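Local coordinates for protein guanosine-3',5'-bis(diphosphate) 3'-pyrophosphohydrolase MESH1 (Drosophila melanogaster, PDB 3NQW) that hydrolyses the alarmone ppGpp to GDP and diphosphate with a manganese cofactor and takes part in the starvation response, at residues R144-V155 with L169-L179. Sequence-based numbering, arbitrary orientation.
Sequences RDQYFVWAKKVV and LDEIFRQRGLL
Phe-173 projects from the C-terminal helix as a knob into a hole formed by Phe-148, Ala-151, Lys-152 and Val-155. The extended aliphatic chain of Lys-152 lies over one face of the Phe-173 ring, CG 3.9 Å from the ring centroid and almost over its centre, a CH-pi contact; Val-155 CG1 meets the ring edge. With CG anti to the backbone N (chi1 -159°), the lysine runs across this face and past Leu-178, then bends so that its ammonium pairs with Asp-156. Small Ala-151 lets the ring tip come close to the helix backbone. At one end of the seam Val-155 and Leu-169 meet tip to tip, CG1 to CD1 3.5 Å. At the other, Arg-176 lays CD over the face of Phe-148, 4.1 Å from its centroid, and keeps its guanidinium within 14° of the ring plane, while Ile-172 CG2 touches the ring edge. Cutting Arg-176 back to an alanine would probably leave this face of Phe-148 without that cover. Gly-177, the first residue past the helix, takes a positive phi at which a CB would press on the preceding carbonyl O; beyond it Leu-178 CD2 packs 4.1 Å from Phe-148 CB. Helices 144-155 and 169-176 run at 137° to one another, joining the last two helices of this HD-family hydrolase, with Ile-172 also reaching Leu-125 of helix 114-133. Their union therefore rests on apolar and CH-pi contacts, Lys-152 contributing its methylenes and Arg-176 its methylenes and guanidinium face.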
loop_
_atom_site.group_PDB
_atom_site.type_symbol
_atom_site.label_atom_id
_atom_site.label_comp_id
_atom_site.label_asym_id
_atom_site.label_seq_id
_atom_site.Cartn_x
_atom_site.Cartn_y
_atom_site.Cartn_z
ATOM N N ARG A 144 26.179 -11.100 1.144
ATOM C CA ARG A 144 25.525 -9.870 1.589
ATOM C C ARG A 144 26.371 -8.695 1.105
ATOM O O ARG A 144 25.866 -7.594 0.880
ATOM C CB ARG A 144 25.429 -9.834 3.125
ATOM C CG ARG A 144 24.709 -8.609 3.700
ATOM C CD ARG A 144 24.752 -8.564 5.226
ATOM N NE ARG A 144 26.074 -8.229 5.756
ATOM C CZ ARG A 144 26.652 -7.036 5.646
ATOM N NH1 ARG A 144 26.023 -6.051 5.021
ATOM N NH2 ARG A 144 27.861 -6.827 6.159
ATOM N N ASP A 145 27.667 -8.930 0.955
ATOM C CA ASP A 145 28.549 -7.880 0.493
ATOM C C ASP A 145 28.485 -7.778 -1.021
ATOM O O ASP A 145 28.421 -6.677 -1.565
ATOM C CB ASP A 145 29.985 -8.144 0.952
ATOM C CG ASP A 145 30.194 -7.837 2.426
ATOM O OD1 ASP A 145 29.971 -6.678 2.830
ATOM O OD2 ASP A 145 30.579 -8.752 3.178
ATOM N N GLN A 146 28.481 -8.929 -1.693
ATOM C CA GLN A 146 28.427 -8.989 -3.154
ATOM C C GLN A 146 27.267 -8.196 -3.742
ATOM O O GLN A 146 27.391 -7.637 -4.829
ATOM C CB GLN A 146 28.349 -10.447 -3.624
ATOM C CG GLN A 146 29.560 -11.287 -3.236
ATOM C CD GLN A 146 29.666 -12.609 -4.006
ATOM O OE1 GLN A 146 28.741 -13.429 -4.003
ATOM N NE2 GLN A 146 30.804 -12.814 -4.671
ATOM N N TYR A 147 26.149 -8.141 -3.022
ATOM C CA TYR A 147 24.981 -7.400 -3.493
ATOM C C TYR A 147 25.310 -5.920 -3.635
ATOM O O TYR A 147 24.916 -5.287 -4.614
ATOM C CB TYR A 147 23.803 -7.556 -2.530
ATOM C CG TYR A 147 22.494 -7.038 -3.089
ATOM C CD1 TYR A 147 21.593 -7.894 -3.724
ATOM C CD2 TYR A 147 22.159 -5.686 -3.000
ATOM C CE1 TYR A 147 20.388 -7.416 -4.253
ATOM C CE2 TYR A 147 20.957 -5.199 -3.529
ATOM C CZ TYR A 147 20.076 -6.072 -4.154
ATOM O OH TYR A 147 18.887 -5.599 -4.667
ATOM N N PHE A 148 26.020 -5.376 -2.645
ATOM C CA PHE A 148 26.426 -3.971 -2.649
ATOM C C PHE A 148 27.295 -3.641 -3.858
ATOM O O PHE A 148 27.144 -2.573 -4.469
ATOM C CB PHE A 148 27.211 -3.616 -1.375
ATOM C CG PHE A 148 26.356 -3.492 -0.144
ATOM C CD1 PHE A 148 26.315 -4.513 0.799
ATOM C CD2 PHE A 148 25.567 -2.362 0.054
ATOM C CE1 PHE A 148 25.496 -4.412 1.916
ATOM C CE2 PHE A 148 24.747 -2.253 1.165
ATOM C CZ PHE A 148 24.713 -3.280 2.097
ATOM N N VAL A 149 28.218 -4.550 -4.172
ATOM C CA VAL A 149 29.132 -4.388 -5.297
ATOM C C VAL A 149 28.337 -4.306 -6.584
ATOM O O VAL A 149 28.483 -3.358 -7.357
ATOM C CB VAL A 149 30.121 -5.585 -5.415
ATOM C CG1 VAL A 149 31.013 -5.397 -6.641
ATOM C CG2 VAL A 149 30.980 -5.689 -4.166
ATOM N N TRP A 150 27.508 -5.326 -6.806
ATOM C CA TRP A 150 26.660 -5.414 -7.996
ATOM C C TRP A 150 25.753 -4.184 -8.066
ATOM O O TRP A 150 25.634 -3.550 -9.115
ATOM C CB TRP A 150 25.822 -6.704 -7.954
ATOM C CG TRP A 150 24.639 -6.709 -8.896
ATOM C CD1 TRP A 150 24.669 -6.705 -10.267
ATOM C CD2 TRP A 150 23.259 -6.672 -8.528
ATOM N NE1 TRP A 150 23.397 -6.663 -10.768
ATOM C CE2 TRP A 150 22.509 -6.641 -9.724
ATOM C CE3 TRP A 150 22.576 -6.655 -7.302
ATOM C CZ2 TRP A 150 21.108 -6.601 -9.731
ATOM C CZ3 TRP A 150 21.189 -6.614 -7.312
ATOM C CH2 TRP A 150 20.470 -6.585 -8.519
ATOM N N ALA A 151 25.128 -3.852 -6.940
ATOM C CA ALA A 151 24.261 -2.688 -6.865
ATOM C C ALA A 151 24.993 -1.475 -7.428
ATOM O O ALA A 151 24.458 -0.717 -8.242
ATOM C CB ALA A 151 23.866 -2.421 -5.418
ATOM N N LYS A 152 26.231 -1.294 -6.986
ATOM C CA LYS A 152 27.026 -0.163 -7.444
ATOM C C LYS A 152 27.287 -0.217 -8.946
ATOM O O LYS A 152 27.167 0.799 -9.631
ATOM C CB LYS A 152 28.358 -0.089 -6.692
ATOM C CG LYS A 152 28.956 1.315 -6.757
ATOM C CD LYS A 152 30.315 1.438 -6.107
ATOM C CE LYS A 152 30.748 2.899 -6.081
ATOM N NZ LYS A 152 30.649 3.538 -7.428
ATOM N N LYS A 153 27.634 -1.399 -9.453
ATOM C CA LYS A 153 27.896 -1.561 -10.881
ATOM C C LYS A 153 26.664 -1.157 -11.700
ATOM O O LYS A 153 26.789 -0.484 -12.722
ATOM C CB LYS A 153 28.295 -3.011 -11.201
ATOM C CG LYS A 153 29.658 -3.452 -10.662
ATOM C CD LYS A 153 29.868 -4.942 -10.935
ATOM C CE LYS A 153 30.798 -5.642 -9.929
ATOM N NZ LYS A 153 32.258 -5.530 -10.230
ATOM N N VAL A 154 25.480 -1.561 -11.250
ATOM C CA VAL A 154 24.250 -1.200 -11.944
ATOM C C VAL A 154 23.980 0.295 -11.796
ATOM O O VAL A 154 23.834 1.015 -12.790
ATOM C CB VAL A 154 23.030 -1.942 -11.383
ATOM C CG1 VAL A 154 21.773 -1.443 -12.077
ATOM C CG2 VAL A 154 23.187 -3.453 -11.584
ATOM N N VAL A 155 23.918 0.752 -10.544
ATOM C CA VAL A 155 23.661 2.159 -10.229
ATOM C C VAL A 155 24.680 3.067 -10.900
ATOM O O VAL A 155 24.361 4.203 -11.235
ATOM C CB VAL A 155 23.689 2.420 -8.694
ATOM C CG1 VAL A 155 23.525 3.906 -8.405
ATOM C CG2 VAL A 155 22.580 1.653 -8.015
ATOM N N LEU A 169 22.193 7.284 -2.878
ATOM C CA LEU A 169 22.773 5.999 -3.241
ATOM C C LEU A 169 24.219 6.024 -2.795
ATOM O O LEU A 169 24.680 5.114 -2.126
ATOM C CB LEU A 169 22.702 5.800 -4.751
ATOM C CG LEU A 169 21.346 5.286 -5.202
ATOM C CD1 LEU A 169 21.088 5.677 -6.644
ATOM C CD2 LEU A 169 21.293 3.775 -4.989
ATOM N N ASP A 170 24.916 7.088 -3.170
ATOM C CA ASP A 170 26.313 7.266 -2.821
ATOM C C ASP A 170 26.535 7.252 -1.323
ATOM O O ASP A 170 27.585 6.817 -0.845
ATOM C CB ASP A 170 26.822 8.580 -3.392
ATOM C CG ASP A 170 26.984 8.523 -4.885
ATOM O OD1 ASP A 170 26.593 9.503 -5.566
ATOM O OD2 ASP A 170 27.512 7.491 -5.376
ATOM N N GLU A 171 25.555 7.752 -0.586
ATOM C CA GLU A 171 25.645 7.775 0.857
ATOM C C GLU A 171 25.769 6.369 1.413
ATOM O O GLU A 171 26.476 6.141 2.389
ATOM C CB GLU A 171 24.419 8.474 1.434
ATOM C CG GLU A 171 24.500 9.973 1.261
ATOM C CD GLU A 171 25.689 10.553 2.018
ATOM O OE1 GLU A 171 25.555 10.801 3.240
ATOM O OE2 GLU A 171 26.764 10.730 1.396
ATOM N N ILE A 172 25.073 5.433 0.777
ATOM C CA ILE A 172 25.091 4.032 1.181
ATOM C C ILE A 172 26.373 3.350 0.691
ATOM O O ILE A 172 26.858 2.413 1.318
ATOM C CB ILE A 172 23.841 3.291 0.630
ATOM C CG1 ILE A 172 22.572 3.943 1.199
ATOM C CG2 ILE A 172 23.885 1.821 1.002
ATOM C CD1 ILE A 172 21.268 3.350 0.683
ATOM N N PHE A 173 26.931 3.843 -0.412
ATOM C CA PHE A 173 28.143 3.272 -0.976
ATOM C C PHE A 173 29.417 3.753 -0.281
ATOM O O PHE A 173 30.359 2.975 -0.122
ATOM C CB PHE A 173 28.241 3.581 -2.478
ATOM C CG PHE A 173 27.186 2.905 -3.328
ATOM C CD1 PHE A 173 26.863 1.562 -3.146
ATOM C CD2 PHE A 173 26.564 3.603 -4.357
ATOM C CE1 PHE A 173 25.939 0.928 -3.977
ATOM C CE2 PHE A 173 25.646 2.978 -5.188
ATOM C CZ PHE A 173 25.334 1.639 -4.997
ATOM N N ARG A 174 29.471 5.021 0.125
ATOM C CA ARG A 174 30.674 5.520 0.797
ATOM C C ARG A 174 30.730 5.113 2.265
ATOM O O ARG A 174 31.820 4.972 2.817
ATOM C CB ARG A 174 30.799 7.044 0.658
ATOM C CG ARG A 174 29.646 7.832 1.222
ATOM C CD ARG A 174 29.831 9.320 0.938
ATOM N NE ARG A 174 30.252 9.571 -0.454
ATOM C CZ ARG A 174 29.703 10.482 -1.257
ATOM N NH1 ARG A 174 28.704 11.228 -0.813
ATOM N NH2 ARG A 174 30.156 10.655 -2.493
ATOM N N GLN A 175 29.564 4.926 2.888
ATOM C CA GLN A 175 29.481 4.498 4.290
ATOM C C GLN A 175 30.032 3.087 4.389
ATOM O O GLN A 175 30.677 2.723 5.372
ATOM C CB GLN A 175 28.032 4.458 4.784
ATOM C CG GLN A 175 27.428 5.781 5.241
ATOM C CD GLN A 175 26.101 5.571 5.980
ATOM O OE1 GLN A 175 25.097 5.155 5.382
ATOM N NE2 GLN A 175 26.097 5.849 7.289
ATOM N N ARG A 176 29.747 2.289 3.366
ATOM C CA ARG A 176 30.216 0.916 3.320
ATOM C C ARG A 176 31.705 0.905 2.998
ATOM O O ARG A 176 32.491 0.287 3.704
ATOM C CB ARG A 176 29.439 0.126 2.264
ATOM C CG ARG A 176 28.015 -0.223 2.676
ATOM C CD ARG A 176 27.978 -1.432 3.602
ATOM N NE ARG A 176 26.867 -1.356 4.551
ATOM C CZ ARG A 176 26.505 -2.350 5.350
ATOM N NH1 ARG A 176 27.164 -3.505 5.313
ATOM N NH2 ARG A 176 25.492 -2.183 6.191
ATOM N N GLY A 177 32.095 1.593 1.934
ATOM C CA GLY A 177 33.498 1.616 1.583
ATOM C C GLY A 177 33.750 1.236 0.144
ATOM O O GLY A 177 34.772 0.634 -0.187
ATOM N N LEU A 178 32.805 1.591 -0.717
ATOM C CA LEU A 178 32.904 1.305 -2.148
ATOM C C LEU A 178 33.079 2.597 -2.934
ATOM O O LEU A 178 33.381 2.575 -4.127
ATOM C CB LEU A 178 31.640 0.584 -2.642
ATOM C CG LEU A 178 31.570 -0.946 -2.640
ATOM C CD1 LEU A 178 31.960 -1.507 -1.282
ATOM C CD2 LEU A 178 30.166 -1.365 -3.019
ATOM N N LEU A 179 32.882 3.728 -2.267
ATOM C CA LEU A 179 33.010 5.013 -2.938
ATOM C C LEU A 179 34.148 5.812 -2.325
ATOM O O LEU A 179 34.489 5.618 -1.160
ATOM C CB LEU A 179 31.707 5.790 -2.810
ATOM C CG LEU A 179 31.411 6.873 -3.834
ATOM C CD1 LEU A 179 31.300 6.274 -5.227
ATOM C CD2 LEU A 179 30.104 7.543 -3.452
#